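Local coordinates for protein ICChI, a glycosylated chitinase (Ipomoea carnea, PDB 6IDN) that hydrolyses chitin and also shows lysozyme activity, probably by cleaving beta-1,4 glycosidic links as a TIM-barrel glycosidase of family 18, at residues 44-47 with 48-52; 57-60 with 61-65; 98-101 with 102-106; 110-113 with 114-118. All coordinates share one frame; numbering follows the deposited sequence.

Interaction 1: 44-47 with 48-52; sequences LNLT and KHCNP. With NAG (2-acetamido-2-deoxy-beta-D-glucopyranose), chain B.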
loop_
_atom_site.group_PDB
_atom_site.type_symbol
_atom_site.label_atom_id
_atom_site.label_comp_id
_atom_site.label_asym_id
_atom_site.label_seq_id
_atom_site.Cartn_x
_atom_site.Cartn_y
_atom_site.Cartn_z
ATOM N N LEU A 44 1.313 10.100 12.331
ATOM C CA LEU A 44 1.038 8.704 12.026
ATOM C C LEU A 44 -0.162 8.241 12.839
ATOM O O LEU A 44 -0.235 8.492 14.043
ATOM C CB LEU A 44 2.258 7.833 12.325
ATOM C CG LEU A 44 2.125 6.324 12.130
ATOM C CD1 LEU A 44 2.017 5.975 10.644
ATOM C CD2 LEU A 44 3.293 5.605 12.799
ATOM N N ASN A 45 -1.097 7.565 12.173
ATOM C CA ASN A 45 -2.351 7.115 12.770
ATOM C C ASN A 45 -2.390 5.599 12.671
ATOM O O ASN A 45 -2.480 5.053 11.567
ATOM C CB ASN A 45 -3.534 7.749 12.038
ATOM C CG ASN A 45 -4.874 7.413 12.657
ATOM O OD1 ASN A 45 -5.163 6.264 13.005
ATOM N ND2 ASN A 45 -5.708 8.430 12.797
ATOM N N LEU A 46 -2.315 4.919 13.809
ATOM C CA LEU A 46 -2.498 3.474 13.862
ATOM C C LEU A 46 -3.743 3.141 14.671
ATOM O O LEU A 46 -3.797 2.137 15.383
ATOM C CB LEU A 46 -1.262 2.783 14.434
ATOM C CG LEU A 46 0.036 3.011 13.649
ATOM C CD1 LEU A 46 1.217 2.251 14.241
ATOM C CD2 LEU A 46 -0.160 2.651 12.166
ATOM N N THR A 47 -4.767 3.991 14.520
ATOM C CA THR A 47 -6.016 3.980 15.277
ATOM C C THR A 47 -5.775 3.549 16.719
ATOM O O THR A 47 -4.976 4.183 17.421
ATOM C CB THR A 47 -7.081 3.115 14.581
ATOM O OG1 THR A 47 -6.637 1.759 14.450
ATOM C CG2 THR A 47 -7.371 3.677 13.195
ATOM N N LYS A 48 -6.442 2.496 17.184
ATOM C CA LYS A 48 -6.343 2.137 18.595
ATOM C C LYS A 48 -5.267 1.094 18.878
ATOM O O LYS A 48 -5.219 0.563 19.989
ATOM C CB LYS A 48 -7.694 1.642 19.127
ATOM C CG LYS A 48 -8.924 2.373 18.584
ATOM C CD LYS A 48 -8.880 3.891 18.764
ATOM C CE LYS A 48 -10.071 4.536 18.037
ATOM N NZ LYS A 48 -10.270 5.985 18.375
ATOM N N HIS A 49 -4.405 0.788 17.910
ATOM C CA HIS A 49 -3.293 -0.120 18.176
ATOM C C HIS A 49 -2.339 0.473 19.204
ATOM O O HIS A 49 -2.003 -0.170 20.204
ATOM C CB HIS A 49 -2.541 -0.426 16.883
ATOM C CG HIS A 49 -3.248 -1.394 15.986
ATOM N ND1 HIS A 49 -3.403 -2.723 16.307
ATOM C CD2 HIS A 49 -3.807 -1.234 14.761
ATOM C CE1 HIS A 49 -4.046 -3.337 15.331
ATOM N NE2 HIS A 49 -4.301 -2.456 14.380
ATOM N N CYS A 50 -1.896 1.702 18.967
ATOM C CA CYS A 50 -0.958 2.415 19.827
ATOM C C CYS A 50 -0.900 3.855 19.341
ATOM O O CYS A 50 -1.257 4.156 18.196
ATOM C CB CYS A 50 0.441 1.781 19.810
ATOM S SG CYS A 50 1.216 1.705 18.165
ATOM N N ASN A 51 -0.445 4.740 20.228
ATOM C CA ASN A 51 -0.332 6.160 19.927
ATOM C C ASN A 51 1.101 6.474 19.526
ATOM O O ASN A 51 1.994 6.436 20.387
ATOM C CB ASN A 51 -0.739 6.996 21.141
ATOM C CG ASN A 51 -0.819 8.489 20.835
ATOM O OD1 ASN A 51 -0.377 8.953 19.783
ATOM N ND2 ASN A 51 -1.390 9.245 21.760
ATOM N N PRO A 52 1.372 6.795 18.257
ATOM C CA PRO A 52 2.752 7.134 17.878
ATOM C C PRO A 52 3.239 8.431 18.490
ATOM O O PRO A 52 4.412 8.525 18.875
ATOM C CB PRO A 52 2.685 7.231 16.344
ATOM C CG PRO A 52 1.429 6.552 15.953
ATOM C CD PRO A 52 0.477 6.763 17.091
HETATM C C1 NAG B . -7.019 8.259 13.336
HETATM C C2 NAG B . -7.445 9.489 14.122
HETATM C C3 NAG B . -8.897 9.347 14.586
HETATM C C4 NAG B . -9.794 9.042 13.392
HETATM C C5 NAG B . -9.266 7.815 12.654
HETATM C C6 NAG B . -10.044 7.479 11.403
HETATM C C7 NAG B . -5.800 10.826 15.367
HETATM C C8 NAG B . -4.943 10.902 16.596
HETATM N N2 NAG B . -6.555 9.727 15.248
HETATM O O3 NAG B . -9.316 10.561 15.198
HETATM O O4 NAG B . -11.132 8.804 13.816
HETATM O O5 NAG B . -7.915 8.056 12.243
HETATM O O6 NAG B . -9.969 8.541 10.461
HETATM O O7 NAG B . -5.807 11.718 14.522
HETATM O O HOH W 1 -2.702 5.577 16.551
#
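A type II' beta turn from L46 to H49 reverses the chain just after strand 43-44, and its closing bond runs from H49 N to L46 O at 2.9 Å. L46 O also lies at the edge of the H49 imidazole, near its plane, 3.4 Å from H49 CD2. T47 OG1 and the H49 ring point the same way, side by side. Each is held from outside the turn: OG1 by the carbonyl of G8, H49 NE2 by E13, while W7 meets the ring. Ahead of the turn, N45 forms an Asx turn, OD1 accepting from T47 N at 2.8 Å. Its chi1 of -176° sets CG opposite the backbone N, and ND2 carries the N-linked glycan, bonded to C1 of the first NAG. This is the glycosylation sequon N-L-T, in the loop between strand 43-44 and helix 60-69 of the TIM barrel. One water bridges the two limbs of the turn, accepting from L46 N and donating to T47 O and, at 2.6 Å, to C50 O. Further along, P52 CG sits 3.2 Å from L44 O and 3.8 Å from L44 CD2, the two side chains crossing at about a right angle. L46 CD1 lies 4.0 Å from C50 SG, the sulfur joined to C57 in a disulfide.

Interaction 2: 57-60 with 61-65; sequences CKFL and SSEIS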
loop_
_atom_site.group_PDB
_atom_site.type_symbol
_atom_site.label_atom_id
_atom_site.label_comp_id
_atom_site.label_asym_id
_atom_site.label_seq_id
_atom_site.Cartn_x
_atom_site.Cartn_y
_atom_site.Cartn_z
ATOM N N CYS A 57 4.490 3.383 20.413
ATOM C CA CYS A 57 4.494 2.426 19.316
ATOM C C CYS A 57 5.869 1.833 19.050
ATOM O O CYS A 57 6.019 1.059 18.102
ATOM C CB CYS A 57 3.977 3.073 18.025
ATOM S SG CYS A 57 2.218 3.480 17.986
ATOM N N LYS A 58 6.876 2.170 19.853
ATOM C CA LYS A 58 8.219 1.681 19.572
ATOM C C LYS A 58 8.319 0.167 19.705
ATOM O O LYS A 58 9.200 -0.441 19.089
ATOM C CB LYS A 58 9.228 2.373 20.490
ATOM C CG LYS A 58 9.531 3.809 20.081
ATOM C CD LYS A 58 10.854 4.279 20.666
ATOM C CE LYS A 58 10.924 5.785 20.700
ATOM N NZ LYS A 58 11.140 6.323 19.337
ATOM N N PHE A 59 7.417 -0.454 20.468
ATOM C CA PHE A 59 7.389 -1.908 20.575
ATOM C C PHE A 59 7.211 -2.588 19.225
ATOM O O PHE A 59 7.543 -3.772 19.088
ATOM C CB PHE A 59 6.260 -2.347 21.520
ATOM C CG PHE A 59 4.884 -2.263 20.905
ATOM C CD1 PHE A 59 4.156 -1.086 20.963
ATOM C CD2 PHE A 59 4.320 -3.363 20.273
ATOM C CE1 PHE A 59 2.899 -1.004 20.394
ATOM C CE2 PHE A 59 3.066 -3.284 19.694
ATOM C CZ PHE A 59 2.352 -2.105 19.758
ATOM N N LEU A 60 6.672 -1.882 18.231
ATOM C CA LEU A 60 6.390 -2.524 16.952
ATOM C C LEU A 60 7.661 -2.983 16.253
ATOM O O LEU A 60 7.604 -3.890 15.416
ATOM C CB LEU A 60 5.604 -1.573 16.049
ATOM C CG LEU A 60 4.094 -1.556 16.304
ATOM C CD1 LEU A 60 3.429 -0.483 15.451
ATOM C CD2 LEU A 60 3.476 -2.928 16.027
ATOM N N SER A 61 8.798 -2.370 16.585
ATOM C CA SER A 61 10.087 -2.770 16.027
ATOM C C SER A 61 10.279 -4.282 16.084
ATOM O O SER A 61 10.670 -4.911 15.095
ATOM C CB SER A 61 11.204 -2.054 16.791
ATOM O OG SER A 61 12.378 -1.934 16.016
ATOM N N SER A 62 10.013 -4.886 17.244
ATOM C CA SER A 62 10.240 -6.318 17.388
ATOM C C SER A 62 9.304 -7.124 16.495
ATOM O O SER A 62 9.692 -8.176 15.974
ATOM C CB SER A 62 10.070 -6.734 18.851
ATOM O OG SER A 62 11.122 -6.216 19.657
ATOM N N GLU A 63 8.071 -6.648 16.308
ATOM C CA GLU A 63 7.124 -7.368 15.464
ATOM C C GLU A 63 7.444 -7.167 13.986
ATOM O O GLU A 63 7.312 -8.102 13.186
ATOM C CB GLU A 63 5.693 -6.927 15.792
ATOM C CG GLU A 63 5.369 -7.078 17.284
ATOM C CD GLU A 63 3.894 -6.954 17.633
ATOM O OE1 GLU A 63 3.042 -7.068 16.732
ATOM O OE2 GLU A 63 3.590 -6.761 18.833
ATOM N N ILE A 64 7.880 -5.962 13.611
ATOM C CA ILE A 64 8.361 -5.728 12.249
ATOM C C ILE A 64 9.550 -6.637 11.962
ATOM O O ILE A 64 9.609 -7.315 10.929
ATOM C CB ILE A 64 8.724 -4.243 12.057
ATOM C CG1 ILE A 64 7.483 -3.350 12.199
ATOM C CG2 ILE A 64 9.388 -4.002 10.694
ATOM C CD1 ILE A 64 7.815 -1.875 12.442
ATOM N N SER A 65 10.515 -6.675 12.882
ATOM C CA SER A 65 11.667 -7.546 12.689
ATOM C C SER A 65 11.233 -8.997 12.528
ATOM O O SER A 65 11.781 -9.731 11.696
ATOM C CB SER A 65 12.630 -7.404 13.865
ATOM O OG SER A 65 13.867 -8.023 13.568
#
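L60 O receives the straightest of the three backbone bonds between 57-60 and 61-65: I64 N donates to it from 2.8 Å, with an N-H...O angle of 171°. The I64 side chain folds back over the same carbonyl, I64 CG1 at 3.3 Å from L60 O, and I64 CD1 comes within 4.2 Å of L60 CB. One residue earlier, the F59 ring offers its edge to the E63 carboxylate, E63 OE2 lying near the ring plane 3.6 Å from F59 CE2, with the two planes 64° apart. F59 CG sits between its backbone N and carbonyl carbon (chi1 76°), which swings the ring over L60 CG and along toward E63. Two longer bonds wind the chain into the helix: S61 N to K58 O at 3.2 Å and S62 N to F59 O at 3.3 Å. They overlap a type I beta turn from C57 to L60, which leads directly into helix 60-69 of the barrel. Farther out, E63 OE1 accepts from R17 N, S61 OG bonds to E117 N and K58 NZ to R112 O, while L16 packs on E63 and I64. The slightly positive ring edge of F59 would favour the carboxylate oxygen beside it, a weak electrostatic attraction added to the bond that E63 makes with R17.

Interaction 3: 98-101 with 102-106; sequences QYLW and NNFLG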
loop_
_atom_site.group_PDB
_atom_site.type_symbol
_atom_site.label_atom_id
_atom_site.label_comp_id
_atom_site.label_asym_id
_atom_site.label_seq_id
_atom_site.Cartn_x
_atom_site.Cartn_y
_atom_site.Cartn_z
ATOM N N GLN A 98 13.290 12.712 3.068
ATOM C CA GLN A 98 14.314 12.591 4.105
ATOM C C GLN A 98 13.685 12.206 5.432
ATOM O O GLN A 98 14.216 11.364 6.162
ATOM C CB GLN A 98 15.069 13.912 4.222
ATOM C CG GLN A 98 16.307 13.807 5.034
ATOM C CD GLN A 98 17.367 13.010 4.327
ATOM O OE1 GLN A 98 17.836 13.381 3.253
ATOM N NE2 GLN A 98 17.723 11.870 4.908
ATOM N N TYR A 99 12.544 12.826 5.767
ATOM C CA TYR A 99 11.831 12.467 6.979
ATOM C C TYR A 99 11.488 10.990 6.985
ATOM O O TYR A 99 11.650 10.310 8.002
ATOM C CB TYR A 99 10.537 13.302 7.122
ATOM C CG TYR A 99 9.540 12.675 8.095
ATOM C CD1 TYR A 99 9.621 12.917 9.457
ATOM C CD2 TYR A 99 8.532 11.825 7.645
ATOM C CE1 TYR A 99 8.727 12.332 10.347
ATOM C CE2 TYR A 99 7.639 11.229 8.530
ATOM C CZ TYR A 99 7.745 11.492 9.880
ATOM O OH TYR A 99 6.850 10.911 10.766
ATOM N N LEU A 100 10.968 10.487 5.860
ATOM C CA LEU A 100 10.585 9.082 5.800
ATOM C C LEU A 100 11.805 8.190 5.953
ATOM O O LEU A 100 11.764 7.184 6.674
ATOM C CB LEU A 100 9.859 8.787 4.487
ATOM C CG LEU A 100 8.533 9.522 4.349
ATOM C CD1 LEU A 100 8.032 9.374 2.928
ATOM C CD2 LEU A 100 7.511 8.957 5.307
ATOM N N TRP A 101 12.901 8.536 5.277
ATOM C CA TRP A 101 14.118 7.741 5.399
ATOM C C TRP A 101 14.607 7.735 6.844
ATOM O O TRP A 101 14.941 6.679 7.403
ATOM C CB TRP A 101 15.208 8.281 4.455
ATOM C CG TRP A 101 16.531 7.630 4.704
ATOM C CD1 TRP A 101 17.578 8.158 5.395
ATOM C CD2 TRP A 101 16.934 6.320 4.296
ATOM N NE1 TRP A 101 18.615 7.250 5.446
ATOM C CE2 TRP A 101 18.240 6.116 4.776
ATOM C CE3 TRP A 101 16.320 5.302 3.559
ATOM C CZ2 TRP A 101 18.940 4.936 4.554
ATOM C CZ3 TRP A 101 17.015 4.121 3.351
ATOM C CH2 TRP A 101 18.312 3.953 3.837
ATOM N N ASN A 102 14.643 8.911 7.469
ATOM C CA ASN A 102 15.221 9.029 8.804
ATOM C C ASN A 102 14.348 8.381 9.863
ATOM O O ASN A 102 14.867 7.899 10.880
ATOM C CB ASN A 102 15.428 10.504 9.148
ATOM C CG ASN A 102 16.569 11.131 8.384
ATOM O OD1 ASN A 102 17.416 10.441 7.821
ATOM N ND2 ASN A 102 16.609 12.454 8.380
ATOM N N ASN A 103 13.028 8.395 9.673
ATOM C CA ASN A 103 12.132 7.995 10.749
ATOM C C ASN A 103 11.564 6.594 10.581
ATOM O O ASN A 103 11.231 5.953 11.590
ATOM C CB ASN A 103 10.995 9.011 10.887
ATOM C CG ASN A 103 11.438 10.267 11.609
ATOM O OD1 ASN A 103 11.434 10.313 12.839
ATOM N ND2 ASN A 103 11.852 11.285 10.851
ATOM N N PHE A 104 11.481 6.093 9.348
ATOM C CA PHE A 104 10.851 4.804 9.078
ATOM C C PHE A 104 11.756 3.838 8.317
ATOM O O PHE A 104 11.598 2.622 8.459
ATOM C CB PHE A 104 9.537 5.018 8.304
ATOM C CG PHE A 104 8.468 5.694 9.115
ATOM C CD1 PHE A 104 7.686 4.964 9.998
ATOM C CD2 PHE A 104 8.254 7.057 9.015
ATOM C CE1 PHE A 104 6.707 5.582 10.762
ATOM C CE2 PHE A 104 7.281 7.685 9.783
ATOM C CZ PHE A 104 6.505 6.943 10.658
ATOM N N LEU A 105 12.697 4.339 7.525
ATOM C CA LEU A 105 13.521 3.493 6.674
ATOM C C LEU A 105 14.898 3.321 7.338
ATOM O O LEU A 105 14.922 3.099 8.549
ATOM C CB LEU A 105 13.523 4.041 5.249
ATOM C CG LEU A 105 12.135 4.216 4.643
ATOM C CD1 LEU A 105 12.328 4.821 3.247
ATOM C CD2 LEU A 105 11.384 2.883 4.573
ATOM N N GLY A 106 16.017 3.425 6.627
ATOM C CA GLY A 106 17.290 3.068 7.235
ATOM C C GLY A 106 18.081 4.176 7.906
ATOM O O GLY A 106 19.239 3.955 8.268
#
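Y99 and N103 cross at about a right angle near the C-terminal end of helix 90-103, one of the helices of the TIM barrel. N103 CB lies over one face of the tyrosine ring, toward its rim, and N103 ND2 passes 3.1 Å from Y99 CD1, with the amide plane turned 31° from the ring. The amide is held there by a bond from N103 ND2 to Y99 O at 3.0 Å; the acceptor lies in the amide plane and also takes N103 N, while N103 OD1 bonds to S109. The phenol then meets F104 obliquely, planes 69° apart, Y99 OH at the ring edge 3.4 Å from F104 CE2. On another side of the helix, Q98 bends at chi2 (70°) so that Q98 NE2 reaches N102 OD1 at 3.3 Å, coming from above the plane of the acceptor amide. That oxygen also sits at the edge of the W101 indole. Beyond N103 the helix ends: F104 is the first residue to leave helical phi/psi, L100 O takes both F104 N and L105 N, and a weak bond joins L105 N to W101 O. The chain thereby turns across W101, whose indole crosses the L105 side chain at about a right angle, W101 CE3 touching L105 CB at 3.5 Å. G106 covers the six-membered ring in a CH-pi contact, its CA 3.8 Å from the centroid and its N over the same face.

Interaction 4: 110-113 with 114-118; sequences ESRP and LGDES. With CA (calcium ion), chain F.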
loop_
_atom_site.group_PDB
_atom_site.type_symbol
_atom_site.label_atom_id
_atom_site.label_comp_id
_atom_site.label_asym_id
_atom_site.label_seq_id
_atom_site.Cartn_x
_atom_site.Cartn_y
_atom_site.Cartn_z
ATOM N N GLU A 110 15.618 11.941 15.789
ATOM C CA GLU A 110 15.662 12.108 17.230
ATOM C C GLU A 110 14.739 11.122 17.931
ATOM O O GLU A 110 14.956 10.828 19.114
ATOM C CB GLU A 110 15.327 13.557 17.601
ATOM C CG GLU A 110 16.273 14.559 16.916
ATOM C CD GLU A 110 15.992 16.021 17.240
ATOM O OE1 GLU A 110 15.247 16.294 18.210
ATOM O OE2 GLU A 110 16.539 16.897 16.521
ATOM N N SER A 111 13.749 10.586 17.218
ATOM C CA SER A 111 12.858 9.577 17.791
ATOM C C SER A 111 12.102 8.909 16.653
ATOM O O SER A 111 11.287 9.559 15.988
ATOM C CB SER A 111 11.904 10.205 18.799
ATOM O OG SER A 111 10.970 9.245 19.262
ATOM N N ARG A 112 12.373 7.624 16.425
ATOM C CA ARG A 112 11.687 6.882 15.371
ATOM C C ARG A 112 10.376 6.327 15.911
ATOM O O ARG A 112 10.391 5.624 16.933
ATOM C CB ARG A 112 12.564 5.762 14.846
ATOM C CG ARG A 112 13.814 6.252 14.087
ATOM C CD ARG A 112 14.749 5.117 13.714
ATOM N NE ARG A 112 14.046 4.040 13.020
ATOM C CZ ARG A 112 13.972 3.925 11.697
ATOM N NH1 ARG A 112 14.561 4.822 10.893
ATOM N NH2 ARG A 112 13.306 2.902 11.173
ATOM N N PRO A 113 9.232 6.634 15.288
ATOM C CA PRO A 113 7.935 6.281 15.891
ATOM C C PRO A 113 7.731 4.797 16.123
ATOM O O PRO A 113 7.046 4.432 17.084
ATOM C CB PRO A 113 6.924 6.831 14.877
ATOM C CG PRO A 113 7.643 7.960 14.208
ATOM C CD PRO A 113 9.078 7.491 14.102
ATOM N N LEU A 114 8.278 3.929 15.271
ATOM C CA LEU A 114 8.085 2.490 15.406
ATOM C C LEU A 114 9.359 1.772 15.843
ATOM O O LEU A 114 9.494 0.564 15.618
ATOM C CB LEU A 114 7.576 1.896 14.088
ATOM C CG LEU A 114 6.384 2.609 13.449
ATOM C CD1 LEU A 114 6.001 1.941 12.124
ATOM C CD2 LEU A 114 5.188 2.626 14.398
ATOM N N GLY A 115 10.303 2.490 16.455
ATOM C CA GLY A 115 11.523 1.863 16.925
ATOM C C GLY A 115 12.589 1.751 15.854
ATOM O O GLY A 115 12.492 2.317 14.763
ATOM N N ASP A 116 13.624 0.965 16.168
ATOM C CA ASP A 116 14.835 0.970 15.354
ATOM C C ASP A 116 14.736 0.157 14.067
ATOM O O ASP A 116 15.494 0.432 13.130
ATOM C CB ASP A 116 16.014 0.456 16.175
ATOM C CG ASP A 116 17.009 1.551 16.513
ATOM O OD1 ASP A 116 16.708 2.745 16.279
ATOM O OD2 ASP A 116 18.084 1.215 17.042
ATOM N N GLU A 117 13.848 -0.832 13.986
ATOM C CA GLU A 117 13.816 -1.687 12.800
ATOM C C GLU A 117 13.370 -0.908 11.561
ATOM O O GLU A 117 12.333 -0.234 11.579
ATOM C CB GLU A 117 12.892 -2.882 13.036
ATOM C CG GLU A 117 12.962 -3.926 11.937
ATOM C CD GLU A 117 14.265 -4.713 11.949
ATOM O OE1 GLU A 117 14.916 -4.796 13.009
ATOM O OE2 GLU A 117 14.648 -5.247 10.890
ATOM N N SER A 118 14.134 -1.035 10.471
ATOM C CA SER A 118 13.801 -0.351 9.226
ATOM C C SER A 118 12.630 -1.016 8.516
ATOM O O SER A 118 12.552 -2.241 8.412
ATOM C CB SER A 118 14.996 -0.342 8.265
ATOM O OG SER A 118 14.679 0.375 7.055
HETATM CA CA CA F . 18.632 3.267 14.392
HETATM O O HOH W 2 10.938 1.690 12.581
#
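R112 lays its side chain along residues 115-118, in the loop that carries the TIM-barrel chain from helix 90-103 to strand 121-126. R112 CB starts 3.4 Å from G115 O, next to a type I beta turn from R112 to G115 that is closed by G115 N on R112 O at 3.2 Å. CG stands opposite the carbonyl carbon (chi1 -67°), and a bend at chi3 turns the edge of the guanidinium to the carbonyls of G115 and E117. R112 CD is near two oxygens, 3.7 Å from G115 O and 4.0 Å from D116 OD1. R112 NE makes the main bond, to G115 O at 2.9 Å and 168°, with the acceptor lying in the guanidinium plane. At the tip, R112 NH2 gives a weak bond to E117 O and a hydrogen bond to a water 3.0 Å away, which itself donates to both G115 O and E117 O; the guanidinium is thus tied to these two carbonyls both directly and through the water. NH1 turns the other way, to L105 O and, weakly, N102 O. The D116 carboxylate crosses R112 at about a right angle, its plane 67° from the guanidinium. Their charged atoms are not in contact, and any attraction would be long-range. Q108 shares the calcium ion with D116, and E117 pairs with K68 of helix 60-69. The metal is bound by D116 OD1 at 2.7 Å.

From the N terminus, the four local contacts follow one another in series, with no nesting or crossing. Interaction 1 turns the chain after strand 43-44, and interaction 2 brings it into helix 60-69; the C50-C57 disulfide closes the loop between them. Interaction 3 ends helix 90-103, and interaction 4 shapes the loop leading to strand 121-126, the R112 guanidinium tying that loop back to the helix end. Segments 57-65 and 110-118 are also joined by polar side chains. L114 of interaction 4 packs against L44 and L46 of interaction 1, and L44 also touches F104, so residues 44-46 pack against the end of helix 90-103 and the loop that follows it.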